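PDB 1JWQ: N-ACETYLMURAMOYL-L-ALANINE AMIDASE CwlV from Paenibacillus polymyxa, which probably hydrolyses, through its zinc-binding catalytic domain, the amide bond between N-acetylmuramic acid and L-alanine in bacterial cell-wall peptidoglycan. Local coordinates for residues Q63-A68 and F128-E133; V67-K72 and T134-V139. All blocks are in the same frame, centred on the assembly; numbering follows the deposited sequence.

Interaction 1: Q63-A68 and F128-E133; sequences QRVKVA and FHVIRE
V65 carries the apolar part of the contact, one of its methyls meeting H129 and V130 and the other E133. CG2 comes to the edge of the H129 ring, near the ring plane, 3.6 Å from CD2 of H129. The same methyl lies against the backbone of the next residue, 3.7 Å from CA of V130, and its closest approach to the V130 side chain is 4.3 Å to CG1. CG1 of V65, anti to its own backbone N (chi1 171°), turns instead to E133, 3.7 Å from its carbonyl O and 4.0 Å from CB of E133. An alanine here would probably open a gap between helix 61-70 and the H129 and E133 side of the contact and leave the imidazole edge without the methyl beside CD2. The second apolar touch is lighter: CD of R64 reaches CG1 of V130 at 4.2 Å, the two side chains crossing obliquely.

The charged heads of R64, R132 and E133 find their partners without crossing the contact. R64 is extended from CG to NE, and its guanidinium makes a salt bridge to D7 and hydrogen bonds to the carbonyls of L59, A8 and H10, the last a zinc ligand. NE of R132 donates a nearly straight bond (164°) to OE1 of E133 at 2.8 Å, in the guanidinium plane and on the anti lone pair of the carboxylate. CG of E133 lies over one face of the H129 ring, offset toward its rim.

The contact thus rests on V65 methyls and an R64 methylene against the V130 methyl, an imidazole edge and backbone; neither salt bridge, R64–D7 or R132–E133, joins the segments. The R64 head is consistent with a second-shell role at the zinc site, while the contact itself lies further out.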
# COMPACT_ATOMS: atom_id res chain seq x y z
N GLN A 63 -5.80 14.46 -5.91
CA GLN A 63 -5.32 14.04 -7.22
C GLN A 63 -5.23 12.52 -7.34
O GLN A 63 -5.56 11.95 -8.38
CB GLN A 63 -3.95 14.67 -7.50
N ARG A 64 -4.79 11.86 -6.27
CA ARG A 64 -4.67 10.41 -6.26
C ARG A 64 -6.05 9.78 -6.39
O ARG A 64 -6.24 8.80 -7.11
CB ARG A 64 -4.00 9.95 -4.96
CG ARG A 64 -2.60 10.51 -4.76
CD ARG A 64 -2.19 10.51 -3.30
NE ARG A 64 -0.95 11.25 -3.10
CZ ARG A 64 0.26 10.71 -3.14
NH1 ARG A 64 0.41 9.41 -3.38
NH2 ARG A 64 1.33 11.47 -2.95
N VAL A 65 -7.02 10.35 -5.68
CA VAL A 65 -8.38 9.84 -5.72
C VAL A 65 -8.99 10.07 -7.10
O VAL A 65 -9.63 9.18 -7.67
CB VAL A 65 -9.28 10.53 -4.66
CG1 VAL A 65 -10.74 10.14 -4.87
CG2 VAL A 65 -8.83 10.15 -3.26
N LYS A 66 -8.76 11.26 -7.66
CA LYS A 66 -9.32 11.59 -8.97
C LYS A 66 -8.93 10.59 -10.05
O LYS A 66 -9.74 10.23 -10.90
CB LYS A 66 -8.89 13.00 -9.38
CG LYS A 66 -9.58 13.49 -10.65
CD LYS A 66 -9.61 15.01 -10.75
CE LYS A 66 -8.21 15.60 -10.76
NZ LYS A 66 -8.26 17.09 -10.87
N VAL A 67 -7.68 10.13 -10.02
CA VAL A 67 -7.23 9.15 -11.00
C VAL A 67 -8.06 7.89 -10.89
O VAL A 67 -8.55 7.35 -11.89
CB VAL A 67 -5.75 8.77 -10.78
CG1 VAL A 67 -5.35 7.65 -11.73
CG2 VAL A 67 -4.86 9.99 -10.98
N ALA A 68 -8.23 7.40 -9.66
CA ALA A 68 -9.00 6.20 -9.42
C ALA A 68 -10.44 6.38 -9.89
O ALA A 68 -10.99 5.50 -10.55
CB ALA A 68 -8.97 5.84 -7.94
N PHE A 128 -8.88 8.09 6.29
CA PHE A 128 -7.86 8.64 5.41
C PHE A 128 -8.48 9.03 4.08
O PHE A 128 -9.22 8.25 3.47
CB PHE A 128 -6.75 7.60 5.20
CG PHE A 128 -6.16 7.08 6.48
CD1 PHE A 128 -5.90 5.72 6.64
CD2 PHE A 128 -5.89 7.94 7.54
CE1 PHE A 128 -5.38 5.22 7.82
CE2 PHE A 128 -5.36 7.45 8.74
CZ PHE A 128 -5.11 6.09 8.88
N HIS A 129 -8.18 10.24 3.63
CA HIS A 129 -8.72 10.79 2.39
C HIS A 129 -8.78 9.82 1.21
O HIS A 129 -9.85 9.61 0.64
CB HIS A 129 -7.91 12.03 1.99
CG HIS A 129 -8.50 12.79 0.83
ND1 HIS A 129 -8.92 14.09 0.95
CD2 HIS A 129 -8.73 12.43 -0.45
CE1 HIS A 129 -9.39 14.51 -0.22
NE2 HIS A 129 -9.28 13.51 -1.08
N VAL A 130 -7.65 9.23 0.85
CA VAL A 130 -7.64 8.34 -0.31
C VAL A 130 -8.56 7.12 -0.24
O VAL A 130 -8.98 6.62 -1.28
CB VAL A 130 -6.20 7.89 -0.66
CG1 VAL A 130 -5.33 9.12 -0.93
CG2 VAL A 130 -5.61 7.07 0.47
N ILE A 131 -8.87 6.63 0.96
CA ILE A 131 -9.77 5.48 1.05
C ILE A 131 -11.20 5.90 1.41
O ILE A 131 -12.13 5.10 1.35
CB ILE A 131 -9.24 4.41 2.05
CG1 ILE A 131 -8.96 5.02 3.43
CG2 ILE A 131 -7.94 3.80 1.51
CD1 ILE A 131 -8.56 3.98 4.49
N ARG A 132 -11.35 7.18 1.76
CA ARG A 132 -12.66 7.73 2.11
C ARG A 132 -13.38 8.31 0.90
O ARG A 132 -14.56 8.06 0.69
CB ARG A 132 -12.50 8.84 3.14
CG ARG A 132 -13.80 9.58 3.43
CD ARG A 132 -13.58 10.75 4.39
NE ARG A 132 -12.77 11.80 3.79
CZ ARG A 132 -11.61 12.23 4.29
NH1 ARG A 132 -11.12 11.69 5.40
NH2 ARG A 132 -10.95 13.21 3.68
N GLU A 133 -12.65 9.11 0.12
CA GLU A 133 -13.21 9.78 -1.05
C GLU A 133 -13.33 8.91 -2.29
O GLU A 133 -14.01 9.28 -3.25
CB GLU A 133 -12.40 11.04 -1.35
CG GLU A 133 -12.39 12.02 -0.19
CD GLU A 133 -13.79 12.47 0.21
OE1 GLU A 133 -14.04 12.65 1.42
OE2 GLU A 133 -14.63 12.66 -0.69

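Interaction 2: V67-K72 and T134-V139; sequences VAENLK and TTMPAV
E69 and T135 meet through a pair of hydrogen bonds, one to each carboxylate oxygen. The backbone N of T135 donates to OE1 of E69 at 2.7 Å, approaching from the syn side but 31° out of the carboxylate plane. OG1 of T135 donates to OE2 of E69 at 2.6 Å, on the syn lone pair. The E69 chain bends at CG (chi2 -54°), which carries CD round toward the loop, and the two bonds together restrict rotation of the carboxylate.

Close packing lies on the buried side, where M136 folds back toward the helix. Its CE sits 3.5 Å from the carbonyl O of A68 and 3.2 Å from OE1 of E69, while SD is 4.0 Å from CB of A68. CG2 of T134 adds a looser touch, 4.1 Å from CB of A68. F76 of strand 75-82 packs against A68, T134 and M136, closing this side against the sheet. T135, by contrast, is exposed, so its bonds with the partly exposed E69 lie toward solvent.

The helix ends just beyond the contact in a Schellman motif at K72, and residues 134-137 lead into strand 138-145. Such a join between a helix and the loop entering a neighbouring strand belongs to the layered alpha-beta-alpha fold of this amidase catalytic domain.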
# COMPACT_ATOMS: atom_id res chain seq x y z
N VAL A 67 -7.68 10.13 -10.02
CA VAL A 67 -7.23 9.15 -11.00
C VAL A 67 -8.06 7.89 -10.89
O VAL A 67 -8.55 7.35 -11.89
CB VAL A 67 -5.75 8.77 -10.78
CG1 VAL A 67 -5.35 7.65 -11.73
CG2 VAL A 67 -4.86 9.99 -10.98
N ALA A 68 -8.23 7.40 -9.66
CA ALA A 68 -9.00 6.20 -9.42
C ALA A 68 -10.44 6.38 -9.89
O ALA A 68 -10.99 5.50 -10.55
CB ALA A 68 -8.97 5.84 -7.94
N GLU A 69 -11.05 7.51 -9.57
CA GLU A 69 -12.43 7.76 -9.98
C GLU A 69 -12.57 7.90 -11.49
O GLU A 69 -13.45 7.29 -12.10
CB GLU A 69 -12.98 9.01 -9.29
CG GLU A 69 -13.00 8.89 -7.78
CD GLU A 69 -13.75 7.66 -7.31
OE1 GLU A 69 -13.21 6.93 -6.45
OE2 GLU A 69 -14.87 7.42 -7.81
N ASN A 70 -11.71 8.71 -12.08
CA ASN A 70 -11.76 8.95 -13.52
C ASN A 70 -11.52 7.69 -14.36
O ASN A 70 -12.19 7.49 -15.38
CB ASN A 70 -10.75 10.03 -13.91
CG ASN A 70 -10.70 10.27 -15.41
OD1 ASN A 70 -9.79 9.80 -16.09
ND2 ASN A 70 -11.69 11.00 -15.93
N LEU A 71 -10.59 6.84 -13.94
CA LEU A 71 -10.31 5.61 -14.68
C LEU A 71 -11.22 4.47 -14.26
O LEU A 71 -11.08 3.33 -14.73
CB LEU A 71 -8.84 5.21 -14.48
CG LEU A 71 -7.82 6.28 -14.88
CD1 LEU A 71 -6.40 5.73 -14.71
CD2 LEU A 71 -8.05 6.69 -16.33
N LYS A 72 -12.17 4.77 -13.38
CA LYS A 72 -13.13 3.80 -12.88
C LYS A 72 -12.44 2.55 -12.36
O LYS A 72 -12.75 1.43 -12.77
CB LYS A 72 -14.13 3.42 -13.98
CG LYS A 72 -14.90 4.60 -14.56
CD LYS A 72 -15.96 4.15 -15.56
CE LYS A 72 -15.36 3.35 -16.71
NZ LYS A 72 -14.32 4.12 -17.45
N THR A 134 -12.67 7.76 -2.28
CA THR A 134 -12.75 6.83 -3.40
C THR A 134 -14.12 6.16 -3.32
O THR A 134 -14.72 6.10 -2.24
CB THR A 134 -11.65 5.76 -3.32
OG1 THR A 134 -11.31 5.53 -1.95
CG2 THR A 134 -10.41 6.22 -4.09
N THR A 135 -14.62 5.68 -4.46
CA THR A 135 -15.93 5.03 -4.49
C THR A 135 -15.86 3.54 -4.76
O THR A 135 -16.89 2.86 -4.72
CB THR A 135 -16.83 5.66 -5.56
OG1 THR A 135 -16.27 5.44 -6.86
CG2 THR A 135 -16.97 7.16 -5.33
N MET A 136 -14.67 3.03 -5.05
CA MET A 136 -14.50 1.60 -5.29
C MET A 136 -13.81 1.03 -4.05
O MET A 136 -13.33 1.78 -3.20
CB MET A 136 -13.65 1.34 -6.54
CG MET A 136 -12.15 1.69 -6.41
SD MET A 136 -11.77 3.45 -6.32
CE MET A 136 -12.61 4.08 -7.83
N PRO A 137 -13.74 -0.31 -3.93
CA PRO A 137 -13.07 -0.88 -2.75
C PRO A 137 -11.68 -0.28 -2.64
O PRO A 137 -10.90 -0.33 -3.59
CB PRO A 137 -13.06 -2.37 -3.06
CG PRO A 137 -14.36 -2.56 -3.78
CD PRO A 137 -14.37 -1.37 -4.74
N ALA A 138 -11.37 0.30 -1.49
CA ALA A 138 -10.08 0.95 -1.30
C ALA A 138 -9.50 0.72 0.07
O ALA A 138 -10.17 0.89 1.08
CB ALA A 138 -10.21 2.45 -1.56
N VAL A 139 -8.23 0.33 0.10
CA VAL A 139 -7.57 0.10 1.37
C VAL A 139 -6.22 0.79 1.40
O VAL A 139 -5.64 1.09 0.36
CB VAL A 139 -7.37 -1.41 1.64
CG1 VAL A 139 -8.73 -2.12 1.69
CG2 VAL A 139 -6.49 -2.02 0.56

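How the interactions relate
Interactions 1 and 2 lie side by side, their centres about 7 Å apart, and both start from helix 61-70, sharing V67 and A68. Interaction 1 uses the earlier turns of that helix and interaction 2 its C-terminal end. On the other side, helix 129-132 comes first and runs through the loop into strand 138-145, so the order along the chain is the same on both sides. The seams touch where CG1 of V65 meets CG2 of T134, 4.0 Å away. Together they join the helix to a segment about 60 residues later, beside neighbouring strands 75-82 and 138-145, the former carrying zinc ligand H80.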